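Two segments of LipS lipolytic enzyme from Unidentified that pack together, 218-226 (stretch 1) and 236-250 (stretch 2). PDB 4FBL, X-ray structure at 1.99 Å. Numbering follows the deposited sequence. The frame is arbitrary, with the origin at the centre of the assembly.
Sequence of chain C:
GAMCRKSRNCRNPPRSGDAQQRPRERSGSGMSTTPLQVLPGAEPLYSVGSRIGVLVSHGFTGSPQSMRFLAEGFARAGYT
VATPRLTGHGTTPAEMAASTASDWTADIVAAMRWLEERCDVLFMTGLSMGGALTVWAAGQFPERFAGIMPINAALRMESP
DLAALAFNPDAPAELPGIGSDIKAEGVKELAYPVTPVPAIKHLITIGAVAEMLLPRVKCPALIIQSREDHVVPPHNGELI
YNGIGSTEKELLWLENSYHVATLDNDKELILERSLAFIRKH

Stretch 1, residues 218-226: KCPALIIQS
Stretch 2 (236-250) NGELIYNGIGSTEKE

Stretch 1 enters as a loop whose first residue, Lys 218 (phi/psi -123/-22), precedes the extended pair Cys 219 and Pro 220, and becomes a strand from Ala 221 to Ser 226. Stretch 2 is the end of a helix (Asn 236 to Gly 243), a turn, and the start of a second strand at Lys 249. The helix runs nearly antiparallel to the first strand, at 162° with axes 8.4 Å apart, so the chain that follows can return alongside that strand in parallel. Ala 221 pairs with Lys 249 (CA to CA, 4.7 Å) and Leu 222 with Glu 250 (5.1 Å between CA atoms). Three backbone hydrogen bonds fix this register: Ala 221 N donates to Glu 248 O (3.0 Å), Glu 250 N to Ala 221 O (3.0 Å), and Ile 223 N to Glu 250 O (2.9 Å, a nearly straight 170°). CA-H...O contacts reinforce the ladder, from Pro 220 CA to Glu 248 O (3.3 Å) and from Lys 249 CA to Ala 221 O (3.2 Å).

Ile 223 is the centre of the apolar contact. Its CB points toward the helix, and with chi1 m and chi2 at 136°, between wells, CG1 lies 3.8 Å from Ile 240 CG2, while CD1 reaches 4.0 Å from Tyr 241 CD1 and 4.4 Å from Ile 244 CD1. Ile 240 (m, t) also points toward the strand. The CA-to-CB bond of Tyr 241 points sideways, and chi1 t with chi2 at 90° puts its CD1 next to Ile 223 CD1. Ile 244, the first residue to leave helical phi/psi (-76/156), adopts p, t and brings its CD1 to 4.0 Å from Ala 221 CB.

Farther along the strand, Gln 225 (chi1 -149°, chi2 p) lays its amide against the helix, with NE2 3.2 Å from Gly 237 CA. Glycine permits this closeness: an ideal CB there would sit 3.0 Å from Gln 225 CB, a clash.

Ser 246 (chi1 m) joins the turn to the loop, its OG donating to Cys 219 O at 2.7 Å. Cys 219 itself (p) points away. Two waters extend the link: both donate to Lys 218 O at 2.9 Å, and water 1 accepts from Glu 248 N while water 2 accepts from Thr 247 N, each at 3.0 Å. Lys 218 (m, m, t, m) folds back so that CD lies 4.0 Å from Gly 245 O.

On the sheet face shared by Ala 221 and Lys 249, the lysine's chi1 p and otherwise extended chain (t, t, t) carry its NZ to Tyr 241 O (3.1 Å), to which it donates, a bond within stretch 2, from its strand to its helix. On the other face, Glu 250 (t, t, chi3 -23°) extends so that OE1 lies 3.8 Å from CD1 of Leu 222 (t, p), a van der Waals contact.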

ATOM      1  N   LYS C 218       9.926  -9.162 -15.965  1.00 23.66           N
ATOM      2  CA  LYS C 218      10.186 -10.066 -17.093  1.00 26.92           C
ATOM      3  C   LYS C 218      11.583 -10.668 -16.974  1.00 24.70           C
ATOM      4  O   LYS C 218      11.842 -11.619 -17.633  1.00 24.27           O
ATOM      5  CB  LYS C 218      10.173  -9.309 -18.484  1.00 27.89           C
ATOM      6  CG  LYS C 218       8.765  -8.920 -19.076  1.00 35.91           C
ATOM      7  CD  LYS C 218       7.933 -10.131 -19.755  1.00 44.44           C
ATOM      8  CE  LYS C 218       6.466  -9.741 -20.192  1.00 46.01           C
ATOM      9  NZ  LYS C 218       5.737  -8.964 -19.089  1.00 39.24           N
ATOM     10  N   CYS C 219      12.517 -10.057 -16.247  1.00 23.86           N
ATOM     11  CA  CYS C 219      13.862 -10.640 -16.216  1.00 22.88           C
ATOM     12  C   CYS C 219      13.888 -11.983 -15.470  1.00 22.89           C
ATOM     13  O   CYS C 219      13.008 -12.262 -14.678  1.00 20.43           O
ATOM     14  CB  CYS C 219      14.876  -9.678 -15.565  1.00 23.88           C
ATOM     15  SG  CYS C 219      14.457  -9.232 -13.804  1.00 25.61           S
ATOM     16  N   PRO C 220      14.945 -12.796 -15.676  1.00 21.78           N
ATOM     17  CA  PRO C 220      15.186 -13.995 -14.848  1.00 22.19           C
ATOM     18  C   PRO C 220      15.122 -13.746 -13.319  1.00 20.96           C
ATOM     19  O   PRO C 220      15.539 -12.706 -12.844  1.00 20.45           O
ATOM     20  CB  PRO C 220      16.577 -14.472 -15.297  1.00 22.12           C
ATOM     21  CG  PRO C 220      16.690 -14.013 -16.676  1.00 21.95           C
ATOM     22  CD  PRO C 220      15.947 -12.660 -16.739  1.00 22.92           C
ATOM     23  N   ALA C 221      14.551 -14.673 -12.551  1.00 21.10           N
ATOM     24  CA  ALA C 221      14.346 -14.439 -11.120  1.00 21.72           C
ATOM     25  C   ALA C 221      14.726 -15.709 -10.345  1.00 22.44           C
ATOM     26  O   ALA C 221      14.318 -16.789 -10.766  1.00 23.99           O
ATOM     27  CB  ALA C 221      12.911 -14.003 -10.803  1.00 19.16           C
ATOM     28  N   LEU C 222      15.522 -15.526  -9.261  1.00 21.04           N
ATOM     29  CA  LEU C 222      15.763 -16.506  -8.245  1.00 20.52           C
ATOM     30  C   LEU C 222      15.091 -15.996  -6.976  1.00 19.72           C
ATOM     31  O   LEU C 222      15.584 -15.061  -6.312  1.00 19.18           O
ATOM     32  CB  LEU C 222      17.279 -16.729  -8.041  1.00 20.68           C
ATOM     33  CG  LEU C 222      17.728 -17.704  -6.950  1.00 21.49           C
ATOM     34  CD1 LEU C 222      17.118 -19.151  -7.087  1.00 22.04           C
ATOM     35  CD2 LEU C 222      19.267 -17.760  -6.842  1.00 15.51           C
ATOM     36  N   ILE C 223      13.953 -16.613  -6.645  1.00 20.21           N
ATOM     37  CA  ILE C 223      13.148 -16.147  -5.505  1.00 20.08           C
ATOM     38  C   ILE C 223      13.537 -17.039  -4.343  1.00 21.10           C
ATOM     39  O   ILE C 223      13.320 -18.252  -4.385  1.00 21.57           O
ATOM     40  CB  ILE C 223      11.631 -16.275  -5.819  1.00 21.55           C
ATOM     41  CG1 ILE C 223      11.301 -15.526  -7.111  1.00 22.29           C
ATOM     42  CG2 ILE C 223      10.760 -15.721  -4.635  1.00 16.99           C
ATOM     43  CD1 ILE C 223      10.358 -16.288  -8.068  1.00 22.76           C
ATOM     44  N   ILE C 224      14.102 -16.424  -3.311  1.00 22.05           N
ATOM     45  CA  ILE C 224      14.658 -17.164  -2.179  1.00 21.99           C
ATOM     46  C   ILE C 224      13.770 -16.923  -0.986  1.00 22.66           C
ATOM     47  O   ILE C 224      13.588 -15.791  -0.614  1.00 22.90           O
ATOM     48  CB  ILE C 224      16.116 -16.662  -1.875  1.00 21.94           C
ATOM     49  CG1 ILE C 224      16.946 -16.898  -3.145  1.00 21.82           C
ATOM     50  CG2 ILE C 224      16.702 -17.379  -0.603  1.00 17.88           C
ATOM     51  CD1 ILE C 224      18.443 -16.489  -3.039  1.00 23.51           C
ATOM     52  N   GLN C 225      13.230 -17.984  -0.410  1.00 22.70           N
ATOM     53  CA  GLN C 225      12.258 -17.839   0.677  1.00 25.14           C
ATOM     54  C   GLN C 225      12.534 -18.871   1.790  1.00 24.95           C
ATOM     55  O   GLN C 225      12.684 -20.037   1.496  1.00 25.99           O
ATOM     56  CB  GLN C 225      10.802 -18.033   0.161  1.00 24.03           C
ATOM     57  CG  GLN C 225       9.700 -17.217   0.916  1.00 24.98           C
ATOM     58  CD  GLN C 225       9.622 -15.674   0.572  1.00 28.94           C
ATOM     59  OE1 GLN C 225       9.239 -14.897   1.438  1.00 29.32           O
ATOM     60  NE2 GLN C 225      10.077 -15.238  -0.635  1.00 24.66           N
ATOM     61  N   SER C 226      12.540 -18.421   3.043  1.00 25.19           N
ATOM     62  CA  SER C 226      12.626 -19.277   4.159  1.00 26.59           C
ATOM     63  C   SER C 226      11.289 -20.013   4.369  1.00 28.76           C
ATOM     64  O   SER C 226      10.152 -19.421   4.329  1.00 25.99           O
ATOM     65  CB  SER C 226      12.945 -18.494   5.410  1.00 26.84           C
ATOM     66  OG  SER C 226      14.259 -17.959   5.467  1.00 23.72           O
ATOM     67  N   ASN C 236       4.731 -15.414   0.582  1.00 25.63           N
ATOM     68  CA  ASN C 236       5.279 -14.362  -0.288  1.00 25.62           C
ATOM     69  C   ASN C 236       6.109 -14.922  -1.460  1.00 24.13           C
ATOM     70  O   ASN C 236       5.969 -14.413  -2.555  1.00 25.65           O
ATOM     71  CB  ASN C 236       6.054 -13.304   0.482  1.00 24.48           C
ATOM     72  CG  ASN C 236       5.146 -12.231   1.082  1.00 27.68           C
ATOM     73  OD1 ASN C 236       4.721 -12.299   2.241  1.00 26.75           O
ATOM     74  ND2 ASN C 236       4.858 -11.245   0.301  1.00 19.47           N
ATOM     75  N   GLY C 237       6.886 -15.991  -1.260  1.00 23.84           N
ATOM     76  CA  GLY C 237       7.683 -16.569  -2.365  1.00 23.36           C
ATOM     77  C   GLY C 237       6.783 -17.136  -3.461  1.00 24.69           C
ATOM     78  O   GLY C 237       7.077 -16.985  -4.681  1.00 23.13           O
ATOM     79  N   GLU C 238       5.672 -17.800  -3.058  1.00 25.83           N
ATOM     80  CA  GLU C 238       4.714 -18.362  -4.054  1.00 28.26           C
ATOM     81  C   GLU C 238       4.004 -17.273  -4.839  1.00 27.34           C
ATOM     82  O   GLU C 238       3.845 -17.375  -6.058  1.00 27.89           O
ATOM     83  CB  GLU C 238       3.722 -19.357  -3.397  1.00 29.59           C
ATOM     84  CG  GLU C 238       4.507 -20.606  -2.901  1.00 35.07           C
ATOM     85  CD  GLU C 238       3.784 -21.484  -1.880  1.00 47.80           C
ATOM     86  OE1 GLU C 238       3.785 -22.722  -2.136  1.00 55.32           O
ATOM     87  OE2 GLU C 238       3.277 -20.980  -0.828  1.00 48.23           O
ATOM     88  N   LEU C 239       3.649 -16.219  -4.112  1.00 26.35           N
ATOM     89  CA  LEU C 239       3.000 -15.060  -4.635  1.00 26.62           C
ATOM     90  C   LEU C 239       3.821 -14.476  -5.791  1.00 26.68           C
ATOM     91  O   LEU C 239       3.304 -14.228  -6.899  1.00 24.65           O
ATOM     92  CB  LEU C 239       2.942 -14.007  -3.496  1.00 26.28           C
ATOM     93  CG  LEU C 239       1.822 -12.968  -3.300  1.00 32.32           C
ATOM     94  CD1 LEU C 239       2.237 -11.496  -3.214  1.00 31.38           C
ATOM     95  CD2 LEU C 239       0.476 -13.185  -4.181  1.00 33.01           C
ATOM     96  N   ILE C 240       5.113 -14.230  -5.510  1.00 23.68           N
ATOM     97  CA  ILE C 240       6.023 -13.785  -6.548  1.00 21.96           C
ATOM     98  C   ILE C 240       6.183 -14.811  -7.687  1.00 24.07           C
ATOM     99  O   ILE C 240       6.135 -14.466  -8.871  1.00 24.44           O
ATOM    100  CB  ILE C 240       7.403 -13.452  -5.916  1.00 21.52           C
ATOM    101  CG1 ILE C 240       7.171 -12.352  -4.843  1.00 17.89           C
ATOM    102  CG2 ILE C 240       8.424 -12.996  -6.999  1.00 18.04           C
ATOM    103  CD1 ILE C 240       8.367 -12.134  -3.923  1.00 27.35           C
ATOM    104  N   TYR C 241       6.402 -16.066  -7.345  1.00 25.49           N
ATOM    105  CA  TYR C 241       6.662 -17.047  -8.386  1.00 26.77           C
ATOM    106  C   TYR C 241       5.471 -17.082  -9.357  1.00 27.75           C
ATOM    107  O   TYR C 241       5.632 -17.079 -10.581  1.00 27.59           O
ATOM    108  CB  TYR C 241       6.927 -18.409  -7.741  1.00 26.28           C
ATOM    109  CG  TYR C 241       7.250 -19.510  -8.772  1.00 29.48           C
ATOM    110  CD1 TYR C 241       8.574 -19.748  -9.155  1.00 27.06           C
ATOM    111  CD2 TYR C 241       6.196 -20.276  -9.395  1.00 30.67           C
ATOM    112  CE1 TYR C 241       8.903 -20.751 -10.077  1.00 27.46           C
ATOM    113  CE2 TYR C 241       6.511 -21.263 -10.369  1.00 29.99           C
ATOM    114  CZ  TYR C 241       7.868 -21.502 -10.683  1.00 29.69           C
ATOM    115  OH  TYR C 241       8.260 -22.452 -11.626  1.00 31.06           O
ATOM    116  N   ASN C 242       4.268 -17.063  -8.797  1.00 29.39           N
ATOM    117  CA  ASN C 242       3.059 -17.209  -9.598  1.00 30.24           C
ATOM    118  C   ASN C 242       2.649 -15.920 -10.319  1.00 31.38           C
ATOM    119  O   ASN C 242       1.940 -16.018 -11.272  1.00 32.14           O
ATOM    120  CB  ASN C 242       1.877 -17.633  -8.690  1.00 30.24           C
ATOM    121  CG  ASN C 242       2.004 -19.030  -8.147  1.00 34.91           C
ATOM    122  OD1 ASN C 242       2.507 -19.969  -8.817  1.00 34.63           O
ATOM    123  ND2 ASN C 242       1.489 -19.202  -6.915  1.00 35.41           N
ATOM    124  N   GLY C 243       3.055 -14.730  -9.842  1.00 30.41           N
ATOM    125  CA  GLY C 243       2.651 -13.461 -10.434  1.00 27.28           C
ATOM    126  C   GLY C 243       3.576 -12.771 -11.433  1.00 28.29           C
ATOM    127  O   GLY C 243       3.128 -11.905 -12.201  1.00 24.98           O
ATOM    128  N   ILE C 244       4.867 -13.132 -11.465  1.00 27.35           N
ATOM    129  CA  ILE C 244       5.737 -12.475 -12.411  1.00 27.88           C
ATOM    130  C   ILE C 244       5.545 -12.979 -13.826  1.00 28.67           C
ATOM    131  O   ILE C 244       5.192 -14.138 -14.053  1.00 29.40           O
ATOM    132  CB  ILE C 244       7.271 -12.728 -12.102  1.00 28.83           C
ATOM    133  CG1 ILE C 244       7.558 -14.236 -11.924  1.00 26.68           C
ATOM    134  CG2 ILE C 244       7.714 -11.897 -10.934  1.00 25.35           C
ATOM    135  CD1 ILE C 244       9.090 -14.512 -11.851  1.00 33.21           C
ATOM    136  N   GLY C 245       5.901 -12.137 -14.782  1.00 29.07           N
ATOM    137  CA  GLY C 245       5.798 -12.476 -16.209  1.00 27.94           C
ATOM    138  C   GLY C 245       7.058 -13.132 -16.705  1.00 27.52           C
ATOM    139  O   GLY C 245       7.084 -13.559 -17.846  1.00 26.80           O
ATOM    140  N   SER C 246       8.118 -13.233 -15.864  1.00 27.02           N
ATOM    141  CA  SER C 246       9.373 -13.918 -16.257  1.00 28.23           C
ATOM    142  C   SER C 246       9.204 -15.332 -16.778  1.00 28.49           C
ATOM    143  O   SER C 246       8.519 -16.151 -16.175  1.00 29.82           O
ATOM    144  CB  SER C 246      10.357 -13.929 -15.079  1.00 27.44           C
ATOM    145  OG  SER C 246      10.327 -12.637 -14.466  1.00 27.64           O
ATOM    146  N   THR C 247       9.867 -15.682 -17.866  1.00 30.51           N
ATOM    147  CA  THR C 247       9.776 -17.081 -18.334  1.00 30.95           C
ATOM    148  C   THR C 247      10.838 -17.907 -17.605  1.00 31.22           C
ATOM    149  O   THR C 247      10.696 -19.102 -17.450  1.00 31.01           O
ATOM    150  CB  THR C 247       9.900 -17.194 -19.868  1.00 32.05           C
ATOM    151  OG1 THR C 247      11.230 -16.871 -20.234  1.00 33.67           O
ATOM    152  CG2 THR C 247       9.031 -16.142 -20.578  1.00 33.93           C
ATOM    153  N   GLU C 248      11.870 -17.255 -17.071  1.00 30.27           N
ATOM    154  CA  GLU C 248      12.902 -17.996 -16.346  1.00 30.98           C
ATOM    155  C   GLU C 248      12.826 -17.697 -14.841  1.00 29.36           C
ATOM    156  O   GLU C 248      13.070 -16.547 -14.413  1.00 28.60           O
ATOM    157  CB  GLU C 248      14.287 -17.588 -16.835  1.00 33.14           C
ATOM    158  CG  GLU C 248      14.638 -18.043 -18.220  1.00 39.53           C
ATOM    159  CD  GLU C 248      16.094 -18.399 -18.242  1.00 52.12           C
ATOM    160  OE1 GLU C 248      16.471 -19.300 -17.430  1.00 55.42           O
ATOM    161  OE2 GLU C 248      16.860 -17.755 -19.024  1.00 55.04           O
ATOM    162  N   LYS C 249      12.465 -18.679 -14.031  1.00 28.09           N
ATOM    163  CA  LYS C 249      12.211 -18.357 -12.629  1.00 27.26           C
ATOM    164  C   LYS C 249      12.397 -19.585 -11.838  1.00 27.45           C
ATOM    165  O   LYS C 249      12.114 -20.643 -12.333  1.00 28.10           O
ATOM    166  CB  LYS C 249      10.803 -17.813 -12.415  1.00 26.55           C
ATOM    167  CG  LYS C 249       9.659 -18.699 -13.082  1.00 26.23           C
ATOM    168  CD  LYS C 249       8.308 -18.109 -12.794  1.00 25.99           C
ATOM    169  CE  LYS C 249       7.106 -19.046 -13.268  1.00 26.94           C
ATOM    170  NZ  LYS C 249       5.785 -18.293 -13.379  1.00 28.91           N
ATOM    171  N   GLU C 250      12.861 -19.444 -10.598  1.00 27.25           N
ATOM    172  CA  GLU C 250      13.065 -20.582  -9.701  1.00 26.32           C
ATOM    173  C   GLU C 250      12.662 -20.154  -8.310  1.00 25.75           C
ATOM    174  O   GLU C 250      12.971 -19.049  -7.897  1.00 26.49           O
ATOM    175  CB  GLU C 250      14.555 -20.979  -9.707  1.00 26.40           C
ATOM    176  CG  GLU C 250      14.808 -22.244  -8.865  1.00 30.04           C
ATOM    177  CD  GLU C 250      16.295 -22.569  -8.625  1.00 34.53           C
ATOM    178  OE1 GLU C 250      17.214 -22.143  -9.399  1.00 33.02           O
ATOM    179  OE2 GLU C 250      16.520 -23.275  -7.623  1.00 33.71           O
TER
HETATM  180  O   HOH W   1      12.746 -14.421 -17.618  1.00 22.74           O
HETATM  181  O   HOH W   2      10.486 -13.342 -19.566  1.00 39.00           O